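Long-range contact in putative adhesin (Bacteroides thetaiotaomicron, PDB 4QDG), which is a putative adhesin of the FimB/Mfa2 family that probably acts as an outer-membrane lipoprotein in anchoring or assembling pili: residues Y81-K94 and L106-R120. Numbering follows the deposited sequence.
Sequences YGGLACNKSSFLMK and LQVELDSECLTNPRR. With MG (magnesium ion), chain C.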
# COMPACT_ATOMS: atom_id res chain seq x y z
N TYR A 81 -4.01 13.26 2.15
CA TYR A 81 -3.05 12.21 2.45
C TYR A 81 -3.33 11.66 3.79
O TYR A 81 -3.61 12.42 4.71
CB TYR A 81 -1.59 12.69 2.41
CG TYR A 81 -1.04 12.95 1.02
CD1 TYR A 81 -0.55 11.92 0.24
CD2 TYR A 81 -0.97 14.24 0.52
CE1 TYR A 81 -0.02 12.17 -1.03
CE2 TYR A 81 -0.42 14.50 -0.73
CZ TYR A 81 0.06 13.46 -1.50
OH TYR A 81 0.58 13.74 -2.73
N GLY A 82 -3.25 10.34 3.90
CA GLY A 82 -3.37 9.63 5.16
C GLY A 82 -2.03 8.99 5.47
O GLY A 82 -1.39 8.45 4.57
N GLY A 83 -1.57 9.09 6.71
CA GLY A 83 -0.31 8.48 7.12
C GLY A 83 0.95 9.28 6.88
O GLY A 83 2.04 8.71 6.93
N LEU A 84 0.82 10.58 6.62
CA LEU A 84 1.93 11.50 6.41
C LEU A 84 2.21 12.38 7.62
O LEU A 84 3.35 12.79 7.80
CB LEU A 84 1.63 12.44 5.22
CG LEU A 84 2.22 12.17 3.86
CD1 LEU A 84 2.20 13.41 3.04
CD2 LEU A 84 3.65 11.74 3.94
N ALA A 85 1.16 12.72 8.40
CA ALA A 85 1.19 13.68 9.51
C ALA A 85 1.71 13.17 10.85
O ALA A 85 2.48 13.89 11.48
CB ALA A 85 -0.20 14.27 9.72
N CYS A 86 1.26 11.99 11.33
CA CYS A 86 1.69 11.52 12.65
C CYS A 86 3.17 11.08 12.67
O CYS A 86 3.80 10.97 11.62
CB CYS A 86 0.77 10.43 13.21
SG CYS A 86 1.01 8.79 12.48
N ASN A 87 3.72 10.90 13.89
CA ASN A 87 5.11 10.51 14.14
C ASN A 87 5.42 9.07 13.66
O ASN A 87 6.59 8.74 13.44
CB ASN A 87 5.47 10.66 15.64
CG ASN A 87 4.53 9.97 16.61
OD1 ASN A 87 3.34 10.29 16.71
ND2 ASN A 87 5.06 9.04 17.38
N LYS A 88 4.38 8.22 13.48
CA LYS A 88 4.52 6.82 13.01
C LYS A 88 4.87 6.73 11.50
O LYS A 88 5.38 5.70 11.07
CB LYS A 88 3.22 6.02 13.27
CG LYS A 88 2.68 6.01 14.68
CD LYS A 88 1.28 5.40 14.66
CE LYS A 88 0.53 5.63 15.95
NZ LYS A 88 -0.87 5.13 15.88
N SER A 89 4.58 7.81 10.73
CA SER A 89 4.75 7.93 9.28
C SER A 89 6.03 7.29 8.70
O SER A 89 7.12 7.39 9.27
CB SER A 89 4.70 9.38 8.85
OG SER A 89 4.56 9.44 7.45
N SER A 90 5.88 6.64 7.55
CA SER A 90 6.98 6.03 6.82
C SER A 90 7.36 6.87 5.57
O SER A 90 8.43 6.66 4.99
CB SER A 90 6.60 4.61 6.42
OG SER A 90 6.30 3.83 7.57
N PHE A 91 6.50 7.82 5.17
CA PHE A 91 6.72 8.63 3.97
C PHE A 91 6.88 10.12 4.28
O PHE A 91 6.54 10.58 5.37
CB PHE A 91 5.58 8.39 2.96
CG PHE A 91 5.49 6.99 2.40
CD1 PHE A 91 4.94 5.95 3.15
CD2 PHE A 91 5.93 6.71 1.11
CE1 PHE A 91 4.88 4.66 2.64
CE2 PHE A 91 5.84 5.42 0.59
CZ PHE A 91 5.31 4.40 1.36
N LEU A 92 7.44 10.88 3.32
CA LEU A 92 7.64 12.32 3.48
C LEU A 92 7.21 13.08 2.25
O LEU A 92 7.41 12.62 1.13
CB LEU A 92 9.14 12.65 3.74
CG LEU A 92 9.84 12.04 4.95
CD1 LEU A 92 11.35 12.13 4.80
CD2 LEU A 92 9.43 12.74 6.22
N MSE A 93 6.67 14.28 2.46
CA MSE A 93 6.37 15.20 1.39
C MSE A 93 7.68 15.75 0.90
O MSE A 93 8.55 16.07 1.71
CB MSE A 93 5.44 16.32 1.85
CG MSE A 93 4.07 16.18 1.31
SE MSE A 93 2.91 17.34 2.32
CE MSE A 93 1.30 16.67 1.67
N LYS A 94 7.84 15.82 -0.40
CA LYS A 94 9.08 16.25 -1.04
C LYS A 94 8.79 17.37 -2.06
O LYS A 94 7.98 17.21 -2.97
CB LYS A 94 9.72 15.02 -1.72
CG LYS A 94 11.16 15.17 -2.16
CD LYS A 94 11.58 13.96 -2.99
CE LYS A 94 12.94 14.13 -3.61
NZ LYS A 94 13.24 13.03 -4.56
N LEU A 106 3.98 18.68 -6.11
CA LEU A 106 4.11 17.79 -4.99
C LEU A 106 4.54 16.37 -5.40
O LEU A 106 4.14 15.81 -6.43
CB LEU A 106 2.81 17.74 -4.18
CG LEU A 106 2.87 17.15 -2.78
CD1 LEU A 106 4.09 17.67 -1.96
CD2 LEU A 106 1.59 17.42 -2.06
N GLN A 107 5.45 15.84 -4.58
CA GLN A 107 6.00 14.51 -4.56
C GLN A 107 5.98 14.01 -3.13
O GLN A 107 6.13 14.82 -2.20
CB GLN A 107 7.42 14.48 -5.11
CG GLN A 107 7.49 14.74 -6.60
CD GLN A 107 8.88 14.59 -7.16
OE1 GLN A 107 9.85 14.29 -6.47
NE2 GLN A 107 8.99 14.82 -8.45
N VAL A 108 5.80 12.68 -2.95
CA VAL A 108 5.85 11.94 -1.69
C VAL A 108 6.87 10.80 -1.90
O VAL A 108 6.78 10.04 -2.87
CB VAL A 108 4.46 11.44 -1.19
CG1 VAL A 108 4.57 10.45 -0.04
CG2 VAL A 108 3.60 12.62 -0.79
N GLU A 109 7.84 10.70 -0.99
CA GLU A 109 8.86 9.67 -1.06
C GLU A 109 8.92 8.90 0.23
O GLU A 109 8.70 9.46 1.29
CB GLU A 109 10.23 10.31 -1.35
CG GLU A 109 11.22 9.32 -1.96
CD GLU A 109 12.67 9.75 -2.02
OE1 GLU A 109 12.94 10.92 -2.39
OE2 GLU A 109 13.55 8.90 -1.73
N LEU A 110 9.27 7.60 0.15
CA LEU A 110 9.50 6.80 1.36
C LEU A 110 10.78 7.28 2.04
O LEU A 110 11.78 7.56 1.37
CB LEU A 110 9.62 5.30 1.03
CG LEU A 110 9.82 4.33 2.21
CD1 LEU A 110 8.51 4.00 2.90
CD2 LEU A 110 10.50 3.06 1.77
N ASP A 111 10.75 7.37 3.37
CA ASP A 111 11.93 7.64 4.18
C ASP A 111 12.81 6.38 4.06
O ASP A 111 12.38 5.30 4.45
CB ASP A 111 11.49 7.92 5.64
CG ASP A 111 12.58 8.28 6.64
OD1 ASP A 111 13.79 8.02 6.34
OD2 ASP A 111 12.24 8.79 7.73
N SER A 112 14.00 6.51 3.44
CA SER A 112 14.95 5.41 3.18
C SER A 112 15.34 4.60 4.44
O SER A 112 15.71 3.43 4.32
CB SER A 112 16.20 5.95 2.51
OG SER A 112 16.91 6.84 3.37
N GLU A 113 15.23 5.21 5.63
CA GLU A 113 15.56 4.57 6.91
C GLU A 113 14.63 3.38 7.21
O GLU A 113 15.05 2.43 7.88
CB GLU A 113 15.50 5.61 8.04
CG GLU A 113 16.70 5.64 8.99
CD GLU A 113 18.06 5.20 8.47
OE1 GLU A 113 18.58 5.83 7.52
OE2 GLU A 113 18.60 4.22 9.02
N CYS A 114 13.41 3.40 6.63
CA CYS A 114 12.42 2.31 6.72
C CYS A 114 12.87 1.05 6.01
O CYS A 114 12.37 -0.02 6.34
CB CYS A 114 11.08 2.78 6.17
SG CYS A 114 10.34 4.13 7.10
N LEU A 115 13.77 1.15 5.01
CA LEU A 115 14.20 -0.06 4.30
C LEU A 115 15.15 -0.89 5.16
O LEU A 115 15.11 -2.12 5.09
CB LEU A 115 14.86 0.27 2.96
CG LEU A 115 14.00 0.97 1.87
CD1 LEU A 115 14.85 1.45 0.73
CD2 LEU A 115 12.86 0.07 1.35
N THR A 116 15.98 -0.22 5.98
CA THR A 116 17.03 -0.86 6.77
C THR A 116 16.75 -0.96 8.29
O THR A 116 17.24 -1.93 8.89
CB THR A 116 18.36 -0.15 6.54
OG1 THR A 116 18.17 1.26 6.60
CG2 THR A 116 19.01 -0.55 5.20
N ASN A 117 16.07 0.03 8.92
CA ASN A 117 15.84 -0.05 10.36
C ASN A 117 14.78 -1.15 10.66
O ASN A 117 13.64 -0.99 10.26
CB ASN A 117 15.46 1.30 10.96
CG ASN A 117 15.34 1.29 12.47
OD1 ASN A 117 15.00 0.28 13.11
ND2 ASN A 117 15.61 2.42 13.10
N PRO A 118 15.14 -2.26 11.35
CA PRO A 118 14.17 -3.36 11.58
C PRO A 118 12.89 -2.94 12.28
O PRO A 118 11.84 -3.53 12.03
CB PRO A 118 14.95 -4.34 12.46
CG PRO A 118 16.39 -4.09 12.10
CD PRO A 118 16.47 -2.62 11.90
N ARG A 119 12.97 -1.91 13.13
CA ARG A 119 11.87 -1.35 13.89
C ARG A 119 10.99 -0.44 13.02
O ARG A 119 9.88 -0.11 13.43
CB ARG A 119 12.44 -0.60 15.12
CG ARG A 119 13.06 -1.58 16.11
CD ARG A 119 14.13 -1.04 17.02
NE ARG A 119 15.31 -0.48 16.35
CZ ARG A 119 16.37 -1.16 15.92
NH1 ARG A 119 16.36 -2.49 15.94
NH2 ARG A 119 17.41 -0.53 15.39
N ARG A 120 11.45 -0.09 11.79
CA ARG A 120 10.69 0.77 10.86
C ARG A 120 10.33 0.05 9.53
O ARG A 120 9.64 0.65 8.70
CB ARG A 120 11.48 2.06 10.55
CG ARG A 120 11.81 2.90 11.79
CD ARG A 120 12.16 4.32 11.43
NE ARG A 120 11.02 4.99 10.83
CZ ARG A 120 11.08 6.11 10.11
NH1 ARG A 120 12.24 6.70 9.90
NH2 ARG A 120 9.97 6.63 9.60
MG MG C . -0.50 8.08 11.21
O HOH W 1 7.75 2.30 9.26
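Leu-110 CD1 lies over one face of the Phe-91 ring, 3.7 Å from its centroid and 16° off the ring normal, a CH-pi contact. Phe-91 CB meets Val-108 CG1. The guanidinium of Arg-120 carries Cys-114 SG on one face; at its edge, in plane, stand Ser-89 O, 3.0 Å from NH2, and Asp-111 OD2, which NH1 reaches from above the carboxylate plane in a salt bridge. The Tyr-81 ring meets Val-108 CG2 obliquely, 3.7 Å from CE1, and Leu-106 CD2 near CE2. Leu-106 also sends CD1 to CG of Met-93, a selenomethionine, 3.6 Å away; both residues also touch Leu-41 of strand 38-44, which lies against this face. On the other side Lys-94, CG anti to the backbone N (chi1 -166°) and extended beyond, brings NZ 3.0 Å from Glu-109 OE1 in a salt bridge. Leu-92/Glu-109 and Lys-94/Gln-107 are the hydrogen-bonded pairs, and Asp-111 N donates to Ser-90 O at 2.9 Å, carrying the pairing one step past the strands. Ser-90 OG is also hydrogen-bonded to His-124 N, and it donates to a water that donates to Arg-120 O. The loop between strands 75-82 and 91-94 carries Cys-86 SG to the magnesium ion, 2.1 Å away, bound also by Asp-36, Cys-37 and His-124. Strands 91-94 and 107-110 form an antiparallel hairpin with a long connection, widened by strand 180-181 into a three-stranded sheet.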